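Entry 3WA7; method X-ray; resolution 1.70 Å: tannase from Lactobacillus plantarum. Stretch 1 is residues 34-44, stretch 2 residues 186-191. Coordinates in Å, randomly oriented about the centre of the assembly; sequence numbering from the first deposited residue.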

ATOM      1  N   TYR A  34     -22.425   0.357  -0.379  1.00 10.83           N
ATOM      2  CA  TYR A  34     -22.082  -0.722   0.541  1.00  9.60           C
ATOM      3  C   TYR A  34     -22.300  -0.460   2.031  1.00 10.39           C
ATOM      4  O   TYR A  34     -21.986  -1.311   2.864  1.00  9.38           O
ATOM      5  N   VAL A  35     -22.832   0.717   2.358  1.00  8.97           N
ATOM      6  CA  VAL A  35     -23.171   1.056   3.743  1.00 10.46           C
ATOM      7  C   VAL A  35     -24.562   1.685   3.700  1.00 12.08           C
ATOM      8  O   VAL A  35     -24.959   2.251   2.679  1.00 11.42           O
ATOM      9  N   GLN A  36     -25.303   1.577   4.798  1.00 13.83           N
ATOM     10  CA  GLN A  36     -26.654   2.128   4.863  1.00 15.66           C
ATOM     11  C   GLN A  36     -26.689   3.649   4.945  1.00 16.05           C
ATOM     12  O   GLN A  36     -27.612   4.286   4.428  1.00 16.60           O
ATOM     13  N   HIS A  37     -25.689   4.235   5.597  1.00 15.07           N
ATOM     14  CA  HIS A  37     -25.647   5.682   5.748  1.00 15.22           C
ATOM     15  C   HIS A  37     -24.346   6.294   5.238  1.00 15.23           C
ATOM     16  O   HIS A  37     -23.516   6.761   6.021  1.00 14.74           O
ATOM     17  N   PRO A  38     -24.153   6.302   3.909  1.00 14.96           N
ATOM     18  CA  PRO A  38     -22.941   6.868   3.312  1.00 14.86           C
ATOM     19  C   PRO A  38     -22.883   8.384   3.483  1.00 15.04           C
ATOM     20  O   PRO A  38     -23.918   9.048   3.539  1.00 16.09           O
ATOM     21  N   VAL A  39     -21.673   8.926   3.562  1.00 14.62           N
ATOM     22  CA  VAL A  39     -21.492  10.364   3.719  1.00 14.03           C
ATOM     23  C   VAL A  39     -20.860  10.985   2.478  1.00 13.36           C
ATOM     24  O   VAL A  39     -20.745  12.207   2.373  1.00 14.88           O
ATOM     25  N   ALA A  40     -20.452  10.140   1.536  1.00 12.82           N
ATOM     26  CA  ALA A  40     -19.829  10.606   0.305  1.00 11.95           C
ATOM     27  C   ALA A  40     -20.219   9.711  -0.867  1.00 11.48           C
ATOM     28  O   ALA A  40     -20.368   8.504  -0.712  1.00  9.63           O
ATOM     29  N   ALA A  41     -20.367  10.315  -2.041  1.00 12.47           N
ATOM     30  CA  ALA A  41     -20.764   9.587  -3.242  1.00 12.95           C
ATOM     31  C   ALA A  41     -19.788   8.490  -3.648  1.00 12.18           C
ATOM     32  O   ALA A  41     -20.182   7.494  -4.250  1.00 13.23           O
ATOM     33  N   ILE A  42     -18.516   8.668  -3.310  1.00 12.05           N
ATOM     34  CA  ILE A  42     -17.493   7.694  -3.672  1.00 11.33           C
ATOM     35  C   ILE A  42     -17.677   6.341  -2.981  1.00 10.57           C
ATOM     36  O   ILE A  42     -17.098   5.339  -3.408  1.00 11.34           O
ATOM     37  N   GLN A  43     -18.496   6.308  -1.931  1.00  9.46           N
ATOM     38  CA  GLN A  43     -18.729   5.077  -1.181  1.00  8.42           C
ATOM     39  C   GLN A  43     -19.663   4.071  -1.855  1.00  9.44           C
ATOM     40  O   GLN A  43     -20.764   3.797  -1.372  1.00  9.63           O
ATOM     41  N   VAL A  44     -19.205   3.527  -2.977  1.00  9.43           N
ATOM     42  CA  VAL A  44     -19.944   2.519  -3.725  1.00  8.71           C
ATOM     43  C   VAL A  44     -18.907   1.519  -4.207  1.00  7.83           C
ATOM     44  O   VAL A  44     -17.708   1.806  -4.191  1.00  6.83           O
ATOM     45  N   THR A 186     -20.391   1.326  12.703  1.00 11.60           N
ATOM     46  CA  THR A 186     -21.759   1.332  13.200  1.00 13.73           C
ATOM     47  C   THR A 186     -22.473   2.587  12.709  1.00 13.75           C
ATOM     48  O   THR A 186     -23.622   2.522  12.275  1.00 13.29           O
ATOM     49  N   ALA A 187     -21.781   3.722  12.772  1.00 14.48           N
ATOM     50  CA  ALA A 187     -22.350   4.993  12.334  1.00 15.00           C
ATOM     51  C   ALA A 187     -22.729   4.955  10.859  1.00 15.07           C
ATOM     52  O   ALA A 187     -23.772   5.477  10.464  1.00 15.31           O
ATOM     53  N   LEU A 188     -21.877   4.337  10.047  1.00 14.22           N
ATOM     54  CA  LEU A 188     -22.121   4.235   8.611  1.00 13.41           C
ATOM     55  C   LEU A 188     -23.199   3.217   8.282  1.00 13.14           C
ATOM     56  O   LEU A 188     -23.756   3.230   7.185  1.00 13.11           O
ATOM     57  N   GLY A 189     -23.480   2.327   9.225  1.00 11.82           N
ATOM     58  CA  GLY A 189     -24.472   1.299   8.977  1.00 10.56           C
ATOM     59  C   GLY A 189     -23.884   0.238   8.065  1.00 11.32           C
ATOM     60  O   GLY A 189     -24.529  -0.209   7.119  1.00 10.36           O
ATOM     61  N   ALA A 190     -22.643  -0.155   8.336  1.00 11.20           N
ATOM     62  CA  ALA A 190     -21.985  -1.179   7.532  1.00 11.55           C
ATOM     63  C   ALA A 190     -22.664  -2.518   7.797  1.00 12.11           C
ATOM     64  O   ALA A 190     -23.338  -2.688   8.812  1.00 12.68           O
ATOM     65  N   ALA A 191     -22.484  -3.466   6.884  1.00 11.09           N
ATOM     66  CA  ALA A 191     -23.100  -4.780   7.022  1.00 12.75           C
ATOM     67  C   ALA A 191     -22.620  -5.504   8.271  1.00 12.75           C
ATOM     68  O   ALA A 191     -21.469  -5.355   8.683  1.00 13.49           O
TER

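Where a helix ends, its last carbonyls lack helical partners, and a neighbouring segment can supply them; tannase offers a compact example. Gly189, leaving helical geometry with positive phi, accepts a hydrogen bond at its O from Gln36 N (3.0 Å), while Leu188 O receives one from His37 N (2.7 Å). A side chain at Gly189 would find its place taken: an ideal CB would lie 2.7 Å from His37 ND1 and 2.9 Å from Gln36 CB, both clashes.

Apolar packing centres on Leu188, the residue most covered by the opposing stretch. Its CA-to-CB bond points sideways, and its chi1 m, chi2 t rotamer brings CD2 to 4.4 Å from Val39 CG1. Val35, also sideways and m, sets CG1 4.1 Å from Leu188 CB and 4.3 Å from Ala190 CB.

Among polar side chains, the CA-to-CB bond of His37 (chi1 m) points toward the other stretch, with ND1 3.9 Å from Gly189 CA. Gln43 (m, t) likewise has its CA-to-CB bond toward the other stretch, and its NE2 makes a van der Waals contact with Leu188 CD2 (4.0 Å), yet its OE1 serves its own, accepting from Val39 N (2.7 Å) and Ala40 N (3.2 Å).

Two waters complete the contact. One donates to Tyr34 O (2.7 Å) and accepts from Ala191 N (2.8 Å); the other donates to His37 O (2.8 Å) and Ala187 O (3.2 Å).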

ATOM      1  CB  TYR A  34     -20.653  -1.225   0.267  1.00  8.70           C
ATOM      2  CG  TYR A  34     -19.559  -0.188   0.361  1.00  7.82           C
ATOM      3  CD1 TYR A  34     -19.086   0.245   1.597  1.00  8.28           C
ATOM      4  CD2 TYR A  34     -18.979   0.342  -0.793  1.00  6.76           C
ATOM      5  CE1 TYR A  34     -18.055   1.183   1.685  1.00  9.86           C
ATOM      6  CE2 TYR A  34     -17.951   1.278  -0.717  1.00  7.92           C
ATOM      7  CZ  TYR A  34     -17.493   1.694   0.524  1.00  7.74           C
ATOM      8  OH  TYR A  34     -16.473   2.617   0.606  1.00 10.24           O
ATOM      9  CB  VAL A  35     -22.180   2.064   4.399  1.00 10.56           C
ATOM     10  CG1 VAL A  35     -20.806   1.424   4.546  1.00 10.80           C
ATOM     11  CG2 VAL A  35     -22.104   3.343   3.590  1.00 10.57           C
ATOM     12  CB  GLN A  36     -27.404   1.556   6.066  1.00 17.85           C
ATOM     13  CG  GLN A  36     -27.629   0.060   6.011  1.00 23.35           C
ATOM     14  CD  GLN A  36     -28.440  -0.439   7.188  1.00 27.74           C
ATOM     15  OE1 GLN A  36     -29.574  -0.007   7.404  1.00 30.17           O
ATOM     16  NE2 GLN A  36     -27.862  -1.352   7.959  1.00 30.54           N
ATOM     17  CB  HIS A  37     -25.858   6.047   7.220  1.00 16.59           C
ATOM     18  CG  HIS A  37     -26.999   5.318   7.859  1.00 18.17           C
ATOM     19  ND1 HIS A  37     -26.821   4.378   8.852  1.00 19.08           N
ATOM     20  CD2 HIS A  37     -28.332   5.363   7.620  1.00 17.49           C
ATOM     21  CE1 HIS A  37     -27.993   3.874   9.195  1.00 18.45           C
ATOM     22  NE2 HIS A  37     -28.926   4.455   8.462  1.00 18.35           N
ATOM     23  CB  PRO A  38     -23.056   6.456   1.848  1.00 15.17           C
ATOM     24  CG  PRO A  38     -24.542   6.475   1.621  1.00 15.64           C
ATOM     25  CD  PRO A  38     -25.059   5.786   2.867  1.00 14.81           C
ATOM     26  CB  VAL A  39     -20.605  10.683   4.943  1.00 15.93           C
ATOM     27  CG1 VAL A  39     -21.305  10.237   6.217  1.00 15.10           C
ATOM     28  CG2 VAL A  39     -19.255   9.984   4.809  1.00 15.38           C
ATOM     29  CB  ALA A  40     -18.313  10.631   0.465  1.00 12.65           C
ATOM     30  CB  ALA A  41     -20.955  10.565  -4.400  1.00 13.41           C
ATOM     31  CB  ILE A  42     -16.082   8.246  -3.351  1.00 10.24           C
ATOM     32  CG1 ILE A  42     -15.022   7.424  -4.088  1.00 11.92           C
ATOM     33  CG2 ILE A  42     -15.838   8.222  -1.843  1.00 10.72           C
ATOM     34  CD1 ILE A  42     -13.622   8.006  -3.997  1.00  9.93           C
ATOM     35  CB  GLN A  43     -19.249   5.403   0.226  1.00  9.80           C
ATOM     36  CG  GLN A  43     -18.235   6.123   1.107  1.00 10.41           C
ATOM     37  CD  GLN A  43     -18.793   6.466   2.473  1.00 11.31           C
ATOM     38  OE1 GLN A  43     -19.741   7.244   2.589  1.00 13.65           O
ATOM     39  NE2 GLN A  43     -18.215   5.881   3.515  1.00 10.05           N
ATOM     40  CB  VAL A  44     -20.682   3.106  -4.959  1.00  9.84           C
ATOM     41  CG1 VAL A  44     -21.776   4.062  -4.507  1.00 11.03           C
ATOM     42  CG2 VAL A  44     -19.695   3.807  -5.886  1.00  9.37           C
ATOM     43  CB  THR A 186     -21.793   1.303  14.742  1.00 14.85           C
ATOM     44  OG1 THR A 186     -21.272   0.050  15.205  1.00 16.39           O
ATOM     45  CG2 THR A 186     -23.221   1.478  15.253  1.00 15.59           C
ATOM     46  CB  ALA A 187     -21.360   6.127  12.590  1.00 14.58           C
ATOM     47  CB  LEU A 188     -20.844   3.824   7.879  1.00 13.89           C
ATOM     48  CG  LEU A 188     -19.692   4.817   7.777  1.00 14.91           C
ATOM     49  CD1 LEU A 188     -18.505   4.129   7.112  1.00 15.13           C
ATOM     50  CD2 LEU A 188     -20.127   6.030   6.977  1.00 11.39           C
ATOM     51  CB  ALA A 190     -20.504  -1.256   7.888  1.00 12.76           C
ATOM     52  CB  ALA A 191     -22.812  -5.628   5.778  1.00 11.54           C
TER
HETATM   53  O   HOH W   1     -20.787  -2.764   4.808  1.00 10.28           O
HETATM   54  O   HOH W   2     -23.057   7.888   8.525  1.00 21.78           O